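Local coordinates for protein pantothenate synthetase (PDB 5HG0) that probably condenses pantoate with beta-alanine in an ATP-dependent reaction through a pantoyl-adenylate intermediate, giving pantothenate, at residues Pro61-Asn66 and Pro125-Gly130; Leu113-Ile118 and Gln156-Lys161. All coordinates share one frame; numbering follows the deposited sequence.

Interaction 1 (Pro61-Asn66 and Pro125-Gly130). With SAM (S-adenosylmethionine), chain D.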
# COMPACT_ATOMS: atom_id res chain seq x y z
N PRO B 61 14.64 3.19 -7.74
CA PRO B 61 14.55 4.40 -8.58
C PRO B 61 13.39 5.31 -8.20
O PRO B 61 13.49 6.53 -8.42
CB PRO B 61 14.38 3.84 -10.00
CG PRO B 61 14.82 2.41 -9.92
CD PRO B 61 14.47 1.96 -8.53
N THR B 62 12.30 4.77 -7.63
CA THR B 62 11.08 5.55 -7.47
C THR B 62 11.17 6.59 -6.36
O THR B 62 10.37 7.53 -6.35
CB THR B 62 9.89 4.62 -7.20
OG1 THR B 62 10.13 3.88 -5.99
CG2 THR B 62 9.71 3.65 -8.35
N GLN B 63 12.13 6.46 -5.45
CA GLN B 63 12.28 7.42 -4.36
C GLN B 63 13.32 8.49 -4.65
O GLN B 63 13.64 9.29 -3.77
CB GLN B 63 12.62 6.69 -3.05
CG GLN B 63 13.97 6.00 -3.05
CD GLN B 63 14.24 5.24 -1.77
OE1 GLN B 63 13.74 4.13 -1.59
NE2 GLN B 63 15.02 5.84 -0.88
N PHE B 64 13.86 8.52 -5.87
CA PHE B 64 14.82 9.53 -6.28
C PHE B 64 14.07 10.62 -7.03
O PHE B 64 13.72 10.46 -8.20
CB PHE B 64 15.93 8.93 -7.15
CG PHE B 64 17.01 8.26 -6.37
CD1 PHE B 64 18.12 8.97 -5.93
CD2 PHE B 64 16.94 6.90 -6.08
CE1 PHE B 64 19.12 8.35 -5.21
CE2 PHE B 64 17.94 6.27 -5.36
CZ PHE B 64 19.03 6.99 -4.92
N ASN B 65 13.79 11.73 -6.35
CA ASN B 65 13.20 12.88 -7.02
C ASN B 65 14.18 13.51 -8.01
O ASN B 65 13.77 14.04 -9.04
CB ASN B 65 12.75 13.92 -6.00
CG ASN B 65 13.82 14.23 -4.98
OD1 ASN B 65 14.48 13.33 -4.47
ND2 ASN B 65 14.02 15.52 -4.70
N ASN B 66 15.48 13.45 -7.70
CA ASN B 66 16.50 14.05 -8.55
C ASN B 66 17.12 12.97 -9.43
O ASN B 66 17.69 12.01 -8.90
CB ASN B 66 17.57 14.72 -7.69
CG ASN B 66 18.55 15.53 -8.51
OD1 ASN B 66 19.56 15.01 -8.98
ND2 ASN B 66 18.26 16.81 -8.69
N PRO B 125 10.13 15.94 -3.28
CA PRO B 125 8.79 15.50 -3.69
C PRO B 125 8.84 14.13 -4.34
O PRO B 125 9.68 13.86 -5.20
CB PRO B 125 8.35 16.58 -4.68
CG PRO B 125 9.27 17.74 -4.45
CD PRO B 125 10.57 17.13 -4.02
N GLY B 126 7.93 13.25 -3.91
CA GLY B 126 7.85 11.90 -4.42
C GLY B 126 8.77 10.91 -3.75
O GLY B 126 8.60 9.70 -3.95
N HIS B 127 9.72 11.37 -2.94
CA HIS B 127 10.67 10.46 -2.31
C HIS B 127 9.97 9.51 -1.35
O HIS B 127 10.17 8.29 -1.43
CB HIS B 127 11.75 11.26 -1.58
CG HIS B 127 12.50 10.46 -0.55
ND1 HIS B 127 13.33 9.41 -0.89
CD2 HIS B 127 12.52 10.54 0.80
CE1 HIS B 127 13.84 8.89 0.21
NE2 HIS B 127 13.37 9.56 1.25
N PHE B 128 9.15 10.04 -0.45
CA PHE B 128 8.52 9.21 0.57
C PHE B 128 7.55 8.20 -0.05
O PHE B 128 7.41 7.09 0.47
CB PHE B 128 7.82 10.08 1.60
CG PHE B 128 8.75 10.73 2.58
CD1 PHE B 128 9.91 10.08 2.98
CD2 PHE B 128 8.49 11.99 3.09
CE1 PHE B 128 10.78 10.67 3.88
CE2 PHE B 128 9.35 12.58 3.99
CZ PHE B 128 10.50 11.92 4.39
N SER B 129 6.87 8.57 -1.14
CA SER B 129 6.01 7.61 -1.82
C SER B 129 6.81 6.45 -2.40
O SER B 129 6.40 5.29 -2.27
CB SER B 129 5.21 8.31 -2.92
OG SER B 129 4.48 7.37 -3.69
N GLY B 130 7.94 6.75 -3.03
CA GLY B 130 8.77 5.68 -3.57
C GLY B 130 9.37 4.80 -2.49
O GLY B 130 9.42 3.58 -2.63
N SAM D . 15.54 4.26 1.86
CA SAM D . 16.23 3.04 1.45
C SAM D . 15.26 1.88 1.25
O SAM D . 15.05 1.06 2.15
OXT SAM D . 14.67 1.74 0.18
CB SAM D . 17.36 2.72 2.43
CG SAM D . 18.37 3.85 2.52
SD SAM D . 19.67 3.74 3.79
CE SAM D . 21.12 3.54 2.73
C5' SAM D . 19.54 2.09 4.53
C4' SAM D . 19.44 2.10 6.06
O4' SAM D . 20.66 2.48 6.67
C3' SAM D . 18.38 3.09 6.53
O3' SAM D . 17.55 2.45 7.47
C2' SAM D . 19.16 4.17 7.24
O2' SAM D . 18.44 4.69 8.34
C1' SAM D . 20.40 3.43 7.69
N9 SAM D . 21.51 4.38 7.90
C8 SAM D . 22.09 5.18 6.95
N7 SAM D . 23.06 5.91 7.54
C5 SAM D . 23.11 5.60 8.85
C6 SAM D . 23.91 6.05 9.89
N6 SAM D . 24.84 6.97 9.66
N1 SAM D . 23.74 5.53 11.15
C2 SAM D . 22.77 4.57 11.38
N3 SAM D . 21.97 4.13 10.34
C4 SAM D . 22.14 4.63 9.09
O HOH W 1 7.47 8.52 -6.04
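The wall of the predicted pantoate and beta-alanine pocket is built here where the loop 61-66, between strand 52-57 and helix 67-71, rests against the first turn of helix 127-142, with Gln63 and His127 meeting at its centre. His127 ND1 donates to the backbone O of Gln63 at 2.9 Å. The acceptor lies almost in the imidazole plane, and the N-H arrives in the carbonyl plane on a lone pair, with an angle of 155° at the hydrogen. This bond uses ND1 as a donor and helps hold the ring in this rotation. CG of His127 stands anti to the backbone N (chi1 161°), which swings the ring alongside the Gln63 side chain; Gln63 CB comes to 3.5 Å from His127 ND1. The extended Gln63 chain runs on to the amino-acid end of the bound S-adenosylmethionine. In this Rossmann-like enzyme of the HUP clan, Gly126 is the N-cap of the helix, and Gly130 brings its CA to 3.3 Å from Thr62 OG1. The CA atoms of Gln63 and Gly130 are just 4.0 Å apart, so the loop backbone lies directly against the helix at Gly130. Thr62 OG1 is also hydrogen-bonded to Tyr101. A water donates to both Thr62 O and Gly126 O, at 3.1 Å from the former, bridging the two backbones. At the outer end Asn65 CB touches Pro125 O at 3.2 Å, while Asn65 OD1 is bonded to Arg124.

Interaction 2 (Leu113-Ile118 and Gln156-Lys161); sequences LEIANI and QVMLIK. With SAM (S-adenosylmethionine), chain D.
Leu113 begins the contact, reaching with CD1 to CD2 of Leu159 at 3.6 Å as the two leucine side chains pass each other at a slant. Its segment follows strand 107-111 and makes an irregular helical turn before helix 120-123; the partner, helix 154-166, is the crossover helix between the parallel strands 146-150 and 172-176 of the Rossmann-like sheet. The contact is apolar, with no hydrogen bond between the segments. Leu113 also packs on Leu106 of the second subunit, so this edge of the contact adjoins the dimer interface. Ile115 comes next and uses both branches. Its CG1, anti to the backbone N (chi1 -159°), lies 3.8 Å from CE of Met158, a selenomethionine whose chain bends at its last torsion and crosses the isoleucine at about a right angle. The other branch, CG2, is 3.9 Å from Leu159 CD2. The carbonyls of Ile115 and Ile118 both accept from Gln155, tying the turn to the same helix. Ala116, nearest to Leu159 in backbone register, adds its CB at 4.2 Å from Leu159 CD2, so that one methyl meets three residues of the turn. Leu159 also packs on Phe128 and Leu132 of helix 127-142. Away from this cluster Gln156, predicted to bind pantoate, extends its chain to the ligand, where the S-adenosylmethionine N donates a weak hydrogen bond to Gln156 OE1 at 3.1 Å.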
# COMPACT_ATOMS: atom_id res chain seq x y z
N LEU B 113 -0.18 12.88 5.37
CA LEU B 113 -0.11 13.30 6.76
C LEU B 113 0.97 14.36 6.89
O LEU B 113 1.72 14.62 5.95
CB LEU B 113 0.13 12.10 7.69
CG LEU B 113 1.21 11.09 7.32
CD1 LEU B 113 2.58 11.61 7.66
CD2 LEU B 113 0.97 9.75 8.00
N GLU B 114 1.05 14.97 8.07
CA GLU B 114 1.83 16.19 8.23
C GLU B 114 3.33 15.93 8.13
O GLU B 114 4.04 16.64 7.41
CB GLU B 114 1.49 16.88 9.55
CG GLU B 114 2.23 18.19 9.74
CD GLU B 114 1.81 18.93 11.00
OE1 GLU B 114 0.97 18.39 11.75
OE2 GLU B 114 2.33 20.04 11.23
N ILE B 115 3.84 14.93 8.86
CA ILE B 115 5.29 14.70 8.89
C ILE B 115 5.85 14.31 7.53
O ILE B 115 7.07 14.31 7.34
CB ILE B 115 5.66 13.64 9.95
CG1 ILE B 115 7.13 13.75 10.35
CG2 ILE B 115 5.40 12.24 9.44
CD1 ILE B 115 7.48 15.06 11.00
N ALA B 116 4.98 13.98 6.56
CA ALA B 116 5.41 13.75 5.19
C ALA B 116 5.37 15.01 4.33
O ALA B 116 5.86 14.98 3.19
CB ALA B 116 4.54 12.67 4.54
N ASN B 117 4.81 16.10 4.83
CA ASN B 117 4.69 17.35 4.08
C ASN B 117 5.75 18.37 4.44
O ASN B 117 5.82 19.43 3.80
CB ASN B 117 3.30 17.97 4.28
CG ASN B 117 2.19 17.04 3.84
OD1 ASN B 117 2.37 16.20 2.96
ND2 ASN B 117 1.02 17.19 4.46
N ILE B 118 6.58 18.10 5.44
CA ILE B 118 7.62 19.02 5.87
C ILE B 118 8.99 18.38 5.64
O ILE B 118 9.10 17.19 5.36
CB ILE B 118 7.45 19.43 7.35
CG1 ILE B 118 7.38 18.18 8.24
CG2 ILE B 118 6.23 20.31 7.54
CD1 ILE B 118 7.28 18.49 9.72
N GLN B 156 11.54 8.94 7.80
CA GLN B 156 11.43 7.60 7.23
C GLN B 156 11.07 6.57 8.29
O GLN B 156 10.27 5.66 8.04
CB GLN B 156 12.74 7.22 6.53
CG GLN B 156 12.74 5.83 5.91
CD GLN B 156 13.97 5.58 5.06
OE1 GLN B 156 14.04 5.99 3.91
NE2 GLN B 156 14.96 4.90 5.64
N VAL B 157 11.66 6.69 9.48
CA VAL B 157 11.33 5.78 10.57
C VAL B 157 9.87 5.93 10.97
O VAL B 157 9.14 4.95 11.14
CB VAL B 157 12.27 6.01 11.77
CG1 VAL B 157 11.76 5.27 12.99
CG2 VAL B 157 13.68 5.56 11.43
N MSE B 158 9.41 7.18 11.12
CA MSE B 158 8.04 7.45 11.54
C MSE B 158 7.01 6.97 10.52
O MSE B 158 5.96 6.45 10.89
CB MSE B 158 7.85 8.95 11.80
CG MSE B 158 8.40 9.43 13.13
SE MSE B 158 8.18 11.36 13.39
CE MSE B 158 6.24 11.46 13.28
N LEU B 159 7.33 7.15 9.24
CA LEU B 159 6.39 6.74 8.19
C LEU B 159 6.32 5.22 8.07
O LEU B 159 5.24 4.66 7.87
CB LEU B 159 6.80 7.37 6.85
CG LEU B 159 6.65 8.88 6.75
CD1 LEU B 159 7.24 9.39 5.44
CD2 LEU B 159 5.19 9.29 6.86
N ILE B 160 7.46 4.54 8.21
CA ILE B 160 7.47 3.09 8.13
C ILE B 160 6.76 2.49 9.35
O ILE B 160 6.07 1.47 9.24
CB ILE B 160 8.91 2.57 7.98
CG1 ILE B 160 9.47 2.96 6.62
CG2 ILE B 160 8.96 1.06 8.15
CD1 ILE B 160 10.94 2.66 6.45
N LYS B 161 6.94 3.11 10.52
CA LYS B 161 6.16 2.71 11.69
C LYS B 161 4.67 2.82 11.42
O LYS B 161 3.89 1.92 11.78
CB LYS B 161 6.54 3.55 12.90
CG LYS B 161 7.83 3.13 13.59
CD LYS B 161 8.14 4.04 14.76
CE LYS B 161 9.38 3.59 15.51
NZ LYS B 161 9.80 4.58 16.54
N SAM D . 15.54 4.26 1.86
CA SAM D . 16.23 3.04 1.45
C SAM D . 15.26 1.88 1.25
O SAM D . 15.05 1.06 2.15
OXT SAM D . 14.67 1.74 0.18
CB SAM D . 17.36 2.72 2.43
CG SAM D . 18.37 3.85 2.52
SD SAM D . 19.67 3.74 3.79
CE SAM D . 21.12 3.54 2.73
C5' SAM D . 19.54 2.09 4.53
C4' SAM D . 19.44 2.10 6.06
O4' SAM D . 20.66 2.48 6.67
C3' SAM D . 18.38 3.09 6.53
O3' SAM D . 17.55 2.45 7.47
C2' SAM D . 19.16 4.17 7.24
O2' SAM D . 18.44 4.69 8.34
C1' SAM D . 20.40 3.43 7.69
N9 SAM D . 21.51 4.38 7.90
C8 SAM D . 22.09 5.18 6.95
N7 SAM D . 23.06 5.91 7.54
C5 SAM D . 23.11 5.60 8.85
C6 SAM D . 23.91 6.05 9.89
N6 SAM D . 24.84 6.97 9.66
N1 SAM D . 23.74 5.53 11.15
C2 SAM D . 22.77 4.57 11.38
N3 SAM D . 21.97 4.13 10.34
C4 SAM D . 22.14 4.63 9.09

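Along the chain the segments of the two contacts interleave: 61-66, 113-118, 125-130, then 156-161. Their centres are 14 Å apart, and they share helix 127-142, whose first turn meets the loop 61-66 through His127 and Gly130 and helix 154-166 through Phe128. There the contacts touch directly: Phe128 CG lies 3.5 Å from Leu159 CD1. Both also reach the same S-adenosylmethionine, which is further hydrogen-bonded to Leu187, Gln179 and Asp153. This ligand takes no part in the reaction of pantoate, beta-alanine and ATP; its place beside Gln63, from the loop, and Gln156, from helix 154-166, is consistent with its lying in the predicted substrate site.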